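PDB 3C18: nucleotidyltransferase-like protein from Exiguobacterium sibiricum, which belongs to the nucleotidyltransferase-like proteins and probably transfers or binds nucleotides, with a YgxA-like substrate-binding domain and a helix-turn-helix domain besides. Local coordinates for the interface of chains A and B. Sequence-based numbering; all coordinates share one arbitrary frame. Chains: chain A/B, Nucleotidyltransferase-like protein.

Contact 1: the interface of chains A and B. Residues chain A 147, 150-151, 154-155; chain B 154, 177, 191.
Helix 146-167 of chain A meets the same helix of chain B, together with B helices 176-183 and 185-196, all within the YgxA-like substrate-binding domain. The patch belongs to a two-fold symmetric interface, which may be that of a biological dimer. A:Thr151 lies at the polar centre. Its hydroxyl OG1, set beside its own backbone N by chi1 of -61°, has two acceptors, B:Tyr191 OH at 2.9 Å and A:Tyr147 O at 3.2 Å, between which one hydrogen must be shared or alternate. OG1 also accepts the indole N-H of B:Trp177 (NE1 to OG1, 3.1 Å). Threonine suits the place because one small hydroxyl can give and take; tryptophan offers an N-H at the edge of a flat ring. B:His154 NE2 shares a 2.9 Å hydrogen bond with B:Tyr191 OH, a phenol able to serve both neighbours. A valine in place of A:Thr151 would probably leave the indole N-H of B:Trp177 without its acceptor and the B:Tyr191 hydroxyl with one partner fewer. The A:His154 and B:His154 side chains run past each other in opposite directions, so their flat imidazoles stack, centroids 4.2 Å apart and planes 23° from parallel. B:His154 also turns NE2 to the ring edge of A:Tyr150, 3.5 Å from CD1.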
loop_
_atom_site.group_PDB
_atom_site.type_symbol
_atom_site.label_atom_id
_atom_site.label_comp_id
_atom_site.label_asym_id
_atom_site.label_seq_id
_atom_site.Cartn_x
_atom_site.Cartn_y
_atom_site.Cartn_z
ATOM N N TYR A 147 1.529 22.383 4.529
ATOM C CA TYR A 147 0.427 21.472 4.929
ATOM C C TYR A 147 0.692 20.077 4.419
ATOM O O TYR A 147 0.432 19.082 5.077
ATOM C CB TYR A 147 -0.911 21.969 4.435
ATOM C CG TYR A 147 -1.419 23.101 5.272
ATOM C CD1 TYR A 147 -1.877 22.878 6.551
ATOM C CD2 TYR A 147 -1.423 24.387 4.800
ATOM C CE1 TYR A 147 -2.342 23.919 7.345
ATOM C CE2 TYR A 147 -1.892 25.434 5.580
ATOM C CZ TYR A 147 -2.352 25.194 6.847
ATOM O OH TYR A 147 -2.817 26.239 7.621
ATOM N N TYR A 150 3.760 18.509 6.306
ATOM C CA TYR A 150 3.255 18.002 7.588
ATOM C C TYR A 150 2.718 16.626 7.422
ATOM O O TYR A 150 2.972 15.744 8.232
ATOM C CB TYR A 150 2.144 18.871 8.139
ATOM C CG TYR A 150 1.707 18.517 9.539
ATOM C CD1 TYR A 150 0.873 17.433 9.780
ATOM C CD2 TYR A 150 2.166 19.243 10.626
ATOM C CE1 TYR A 150 0.466 17.094 11.083
ATOM C CE2 TYR A 150 1.759 18.922 11.941
ATOM C CZ TYR A 150 0.905 17.863 12.166
ATOM O OH TYR A 150 0.505 17.552 13.461
ATOM N N THR A 151 2.011 16.415 6.320
ATOM C CA THR A 151 1.429 15.108 6.050
ATOM C C THR A 151 2.499 14.031 6.001
ATOM O O THR A 151 2.372 12.989 6.616
ATOM C CB THR A 151 0.561 15.090 4.754
ATOM O OG1 THR A 151 -0.525 16.014 4.898
ATOM C CG2 THR A 151 -0.004 13.730 4.544
ATOM N N HIS A 154 4.448 13.496 9.343
ATOM C CA HIS A 154 3.607 12.760 10.305
ATOM C C HIS A 154 3.668 11.271 9.980
ATOM O O HIS A 154 3.863 10.421 10.838
ATOM C CB HIS A 154 2.168 13.293 10.266
ATOM C CG HIS A 154 1.221 12.521 11.113
ATOM N ND1 HIS A 154 0.641 11.349 10.688
ATOM C CD2 HIS A 154 0.770 12.732 12.373
ATOM C CE1 HIS A 154 -0.112 10.859 11.654
ATOM N NE2 HIS A 154 -0.065 11.685 12.681
ATOM N N HIS A 155 3.564 10.957 8.708
ATOM C CA HIS A 155 3.621 9.566 8.270
ATOM C C HIS A 155 4.983 8.978 8.592
ATOM O O HIS A 155 5.105 7.850 9.058
ATOM C CB HIS A 155 3.347 9.453 6.773
ATOM C CG HIS A 155 1.938 9.782 6.379
ATOM N ND1 HIS A 155 1.421 9.448 5.149
ATOM C CD2 HIS A 155 0.938 10.409 7.048
ATOM C CE1 HIS A 155 0.170 9.865 5.067
ATOM N NE2 HIS A 155 -0.152 10.441 6.211
ATOM N N HIS B 154 -5.948 11.737 10.873
ATOM C CA HIS B 154 -5.103 12.538 10.017
ATOM C C HIS B 154 -5.053 11.958 8.617
ATOM O O HIS B 154 -5.217 12.661 7.633
ATOM C CB HIS B 154 -3.711 12.637 10.608
ATOM C CG HIS B 154 -2.786 13.468 9.798
ATOM N ND1 HIS B 154 -2.067 12.945 8.749
ATOM C CD2 HIS B 154 -2.470 14.784 9.862
ATOM C CE1 HIS B 154 -1.339 13.901 8.200
ATOM N NE2 HIS B 154 -1.554 15.023 8.860
ATOM N N TRP B 177 -2.963 19.396 -0.597
ATOM C CA TRP B 177 -3.643 20.361 0.301
ATOM C C TRP B 177 -3.784 21.679 -0.382
ATOM O O TRP B 177 -4.678 22.460 -0.080
ATOM C CB TRP B 177 -2.967 20.527 1.666
ATOM C CG TRP B 177 -3.204 19.335 2.508
ATOM C CD1 TRP B 177 -2.298 18.419 2.882
ATOM C CD2 TRP B 177 -4.468 18.874 2.981
ATOM N NE1 TRP B 177 -2.905 17.423 3.592
ATOM C CE2 TRP B 177 -4.248 17.670 3.646
ATOM C CE3 TRP B 177 -5.767 19.346 2.877
ATOM C CZ2 TRP B 177 -5.275 16.963 4.265
ATOM C CZ3 TRP B 177 -6.782 18.654 3.516
ATOM C CH2 TRP B 177 -6.526 17.463 4.174
ATOM N N TYR B 191 -8.687 20.337 8.161
ATOM C CA TYR B 191 -7.290 19.938 8.317
ATOM C C TYR B 191 -6.562 21.049 9.085
ATOM O O TYR B 191 -5.797 20.791 10.021
ATOM C CB TYR B 191 -6.630 19.676 6.959
ATOM C CG TYR B 191 -5.238 19.084 7.067
ATOM C CD1 TYR B 191 -5.037 17.847 7.657
ATOM C CD2 TYR B 191 -4.132 19.747 6.567
ATOM C CE1 TYR B 191 -3.751 17.296 7.749
ATOM C CE2 TYR B 191 -2.856 19.201 6.647
ATOM C CZ TYR B 191 -2.675 17.986 7.241
ATOM O OH TYR B 191 -1.406 17.447 7.317
#

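Contact 2: the interface of chains A and B. Residues chain A 240, 286; chain B 38, 55, 57.
With CG anti to the backbone N (chi1 178°), the selenomethionine A:Met240 extends toward B:His57 before bending at chi2 and chi3, which bring its terminal methyl back beside the imidazole. On the other chain, chi1 of -72° places the B:His57 ring beside its own backbone N, where it receives the A:Met240 chain over one face and the phenol of A:Tyr286 near its edge. The methylene CG of A:Met240 sits over the middle of the imidazole, 3.7 Å from the ring centroid, a CH-pi contact; methyl CE approaches CE1 of B:His57 at 3.4 Å. The methionine of the sequence, whose sulfur is replaced here by selenium, suits this place because its unbranched, flexible thioether chain can follow the flat ring closely. From its own chain, B:Phe38 brings an edge carbon, CE2, toward the rim of the opposite face, so both faces of the imidazole have carbon neighbours.

A:Tyr286 supplies the polar grip: its OH and ND1 of B:His57 share a 2.8 Å hydrogen bond whose direction is not settled. Tyrosine combines the length to span the gap with a hydroxyl able to give or accept. Water 1 adds a backbone bridge, lying 3.2 Å from A:Met240 N and 2.7 Å from B:His57 O. The methyl CG1 of B:Val55 flanks the A:Met240 CG at 4.0 Å. In the fold, the start of helix 240-245 and strand 281-288 of the helix-turn-helix domain face strand 53-60 of the partner's nucleotidyltransferase-like domain.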
loop_
_atom_site.group_PDB
_atom_site.type_symbol
_atom_site.label_atom_id
_atom_site.label_comp_id
_atom_site.label_asym_id
_atom_site.label_seq_id
_atom_site.Cartn_x
_atom_site.Cartn_y
_atom_site.Cartn_z
HETATM N N MSE A 240 22.749 -3.429 -10.009
HETATM C CA MSE A 240 21.388 -3.118 -9.574
HETATM C C MSE A 240 20.440 -4.178 -10.065
HETATM O O MSE A 240 19.583 -4.649 -9.341
HETATM C CB MSE A 240 20.930 -1.752 -10.112
HETATM C CG MSE A 240 19.511 -1.350 -9.747
HETATM SE SE MSE A 240 19.129 -1.466 -7.823
HETATM C CE MSE A 240 20.249 -0.071 -7.065
ATOM N N TYR A 286 27.559 -2.432 -6.512
ATOM C CA TYR A 286 27.339 -2.090 -5.107
ATOM C C TYR A 286 27.789 -3.197 -4.202
ATOM O O TYR A 286 27.595 -4.402 -4.483
ATOM C CB TYR A 286 25.865 -1.852 -4.856
ATOM C CG TYR A 286 25.261 -0.844 -5.796
ATOM C CD1 TYR A 286 25.418 0.496 -5.588
ATOM C CD2 TYR A 286 24.583 -1.251 -6.935
ATOM C CE1 TYR A 286 24.872 1.418 -6.458
ATOM C CE2 TYR A 286 24.031 -0.323 -7.806
ATOM C CZ TYR A 286 24.177 1.025 -7.546
ATOM O OH TYR A 286 23.654 1.995 -8.390
ATOM N N PHE B 38 20.423 9.964 -10.961
ATOM C CA PHE B 38 21.330 9.863 -12.133
ATOM C C PHE B 38 21.054 10.952 -13.150
ATOM O O PHE B 38 20.173 11.766 -12.962
ATOM C CB PHE B 38 21.254 8.502 -12.811
ATOM C CG PHE B 38 21.955 7.411 -12.051
ATOM C CD1 PHE B 38 22.699 7.717 -10.931
ATOM C CD2 PHE B 38 21.979 6.087 -12.524
ATOM C CE1 PHE B 38 23.385 6.715 -10.246
ATOM C CE2 PHE B 38 22.663 5.093 -11.838
ATOM C CZ PHE B 38 23.352 5.400 -10.709
ATOM N N VAL B 55 14.914 -2.800 -12.887
ATOM C CA VAL B 55 15.811 -1.662 -13.020
ATOM C C VAL B 55 17.233 -2.109 -13.275
ATOM O O VAL B 55 17.687 -3.061 -12.699
ATOM C CB VAL B 55 15.837 -0.753 -11.777
ATOM C CG1 VAL B 55 16.755 0.462 -12.010
ATOM C CG2 VAL B 55 14.452 -0.297 -11.419
ATOM N N HIS B 57 21.265 -0.186 -13.929
ATOM C CA HIS B 57 22.102 1.020 -13.774
ATOM C C HIS B 57 23.411 0.923 -14.525
ATOM O O HIS B 57 24.158 -0.052 -14.405
ATOM C CB HIS B 57 22.485 1.222 -12.336
ATOM C CG HIS B 57 21.365 1.667 -11.472
ATOM N ND1 HIS B 57 21.483 1.748 -10.104
ATOM C CD2 HIS B 57 20.113 2.083 -11.768
ATOM C CE1 HIS B 57 20.350 2.191 -9.587
ATOM N NE2 HIS B 57 19.501 2.410 -10.573
HETATM O O HOH W 1 24.200 -1.777 -12.353
#

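Contact 3: the interface of chains A and B. Residues chain A 174-176, 178; chain B 140, 145, 148, 152.
A:Val175 is held between B:Leu140 and B:Asp148 in the tightly packed part of this contact. Its methyl CG1 meets CD2 of B:Leu140 at 3.7 Å as the side chains pass at a slant, and its CA lies 3.6 Å from the carboxylate carbon CG of B:Asp148. Branched aliphatic residues suit this side, since compact methyls can lie against the leucine methyls without needing polar partners. OD1 of B:Asp148 comes 3.1 Å from A:Val176 N, yet that N-H points elsewhere, so this is no hydrogen bond. OD2 lies 3.5 Å from A:Glu178 N; the positive end of the helix starting here may partly offset the aspartate's charge, which would suit an acid to this place. Any repulsion from the A:Glu178 carboxylate, OE2 to OD2 4.6 Å, is probably mild.

The A:Val174 end is looser: with chi1 at 179° its CG1 lies trans to the backbone N and 4.0 Å from B:Leu140 CD1, while NE2 of B:His152 borders the same methyl at 4.1 Å. At the other end, B:Asn145 donates its amide ND2 to OE2 of A:Glu178 at a short 2.6 Å, but the bond is poorly aligned, 115° at the hydrogen, with carboxylate and amide planes 82° apart. Asparagine is apt because its amide can give an N-H to a carboxylate without adding charge. In the fold, the loop leading into A helix 176-183 and that helix's first turn pack against B helices 116-142 and 146-167 and the turn joining them.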
loop_
_atom_site.group_PDB
_atom_site.type_symbol
_atom_site.label_atom_id
_atom_site.label_comp_id
_atom_site.label_asym_id
_atom_site.label_seq_id
_atom_site.Cartn_x
_atom_site.Cartn_y
_atom_site.Cartn_z
ATOM N N VAL A 174 -1.996 -1.821 16.117
ATOM C CA VAL A 174 -2.784 -0.641 15.732
ATOM C C VAL A 174 -2.494 0.517 16.680
ATOM O O VAL A 174 -2.541 1.681 16.297
ATOM C CB VAL A 174 -4.320 -0.928 15.680
ATOM C CG1 VAL A 174 -5.088 0.336 15.291
ATOM C CG2 VAL A 174 -4.612 -2.037 14.672
ATOM N N VAL A 175 -2.179 0.172 17.918
ATOM C CA VAL A 175 -1.884 1.177 18.945
ATOM C C VAL A 175 -0.394 1.308 19.118
ATOM O O VAL A 175 0.154 1.176 20.213
ATOM C CB VAL A 175 -2.550 0.901 20.320
ATOM C CG1 VAL A 175 -4.060 1.039 20.190
ATOM C CG2 VAL A 175 -2.124 -0.472 20.905
ATOM N N VAL A 176 0.253 1.614 18.020
ATOM C CA VAL A 176 1.708 1.684 17.989
ATOM C C VAL A 176 2.329 2.753 18.897
ATOM O O VAL A 176 3.407 2.537 19.464
ATOM C CB VAL A 176 2.231 1.852 16.558
ATOM C CG1 VAL A 176 2.075 3.311 16.108
ATOM C CG2 VAL A 176 3.683 1.359 16.489
ATOM N N GLU A 178 1.331 3.726 21.738
ATOM C CA GLU A 178 1.276 3.178 23.101
ATOM C C GLU A 178 2.489 2.289 23.305
ATOM O O GLU A 178 3.187 2.378 24.303
ATOM C CB GLU A 178 0.014 2.329 23.297
ATOM C CG GLU A 178 -1.302 3.078 23.067
ATOM C CD GLU A 178 -1.686 3.955 24.237
ATOM O OE1 GLU A 178 -0.806 4.223 25.087
ATOM O OE2 GLU A 178 -2.870 4.370 24.309
ATOM N N LEU B 140 -10.620 4.217 18.100
ATOM C CA LEU B 140 -9.447 4.436 18.931
ATOM C C LEU B 140 -9.750 5.580 19.889
ATOM O O LEU B 140 -9.401 5.546 21.062
ATOM C CB LEU B 140 -8.192 4.738 18.080
ATOM C CG LEU B 140 -7.523 3.534 17.401
ATOM C CD1 LEU B 140 -6.486 3.963 16.363
ATOM C CD2 LEU B 140 -6.882 2.626 18.441
ATOM N N ASN B 145 -7.460 6.346 23.251
ATOM C CA ASN B 145 -6.119 6.231 22.617
ATOM C C ASN B 145 -5.886 7.382 21.639
ATOM O O ASN B 145 -5.921 7.208 20.429
ATOM C CB ASN B 145 -5.966 4.921 21.848
ATOM C CG ASN B 145 -6.030 3.693 22.736
ATOM O OD1 ASN B 145 -6.671 2.696 22.392
ATOM N ND2 ASN B 145 -5.376 3.767 23.886
ATOM N N ASP B 148 -2.912 7.597 18.797
ATOM C CA ASP B 148 -3.133 6.642 17.737
ATOM C C ASP B 148 -4.379 7.014 16.936
ATOM O O ASP B 148 -4.453 6.831 15.725
ATOM C CB ASP B 148 -3.201 5.227 18.296
ATOM C CG ASP B 148 -1.831 4.725 18.705
ATOM O OD1 ASP B 148 -1.001 4.489 17.792
ATOM O OD2 ASP B 148 -1.584 4.567 19.923
ATOM N N HIS B 152 -4.981 8.174 12.565
ATOM C CA HIS B 152 -5.962 7.685 11.597
ATOM C C HIS B 152 -6.842 8.785 11.134
ATOM O O HIS B 152 -7.266 8.798 9.996
ATOM C CB HIS B 152 -6.800 6.542 12.167
ATOM C CG HIS B 152 -6.010 5.306 12.358
ATOM N ND1 HIS B 152 -5.810 4.397 11.345
ATOM C CD2 HIS B 152 -5.299 4.859 13.417
ATOM C CE1 HIS B 152 -5.028 3.426 11.782
ATOM N NE2 HIS B 152 -4.708 3.681 13.038
#

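The C-alpha centres of contacts 1 and 3 lie about 17 Å apart, whereas contact 2 is about 32 Å from contact 1 and 38 Å from contact 3. Helix 146-167 of B serves both contacts 1 and 3, while helix 176-183 comes from B in contact 1 and from A in contact 3, so they are probably parts of one helical region of the interface. Contact 2 instead joins the helix-turn-helix domain of one chain to the nucleotidyltransferase-like domain of the other. With the two-fold twins included, the pair is held both centrally and at its outer domains, which would probably restrain domain motion if this dimer exists in solution.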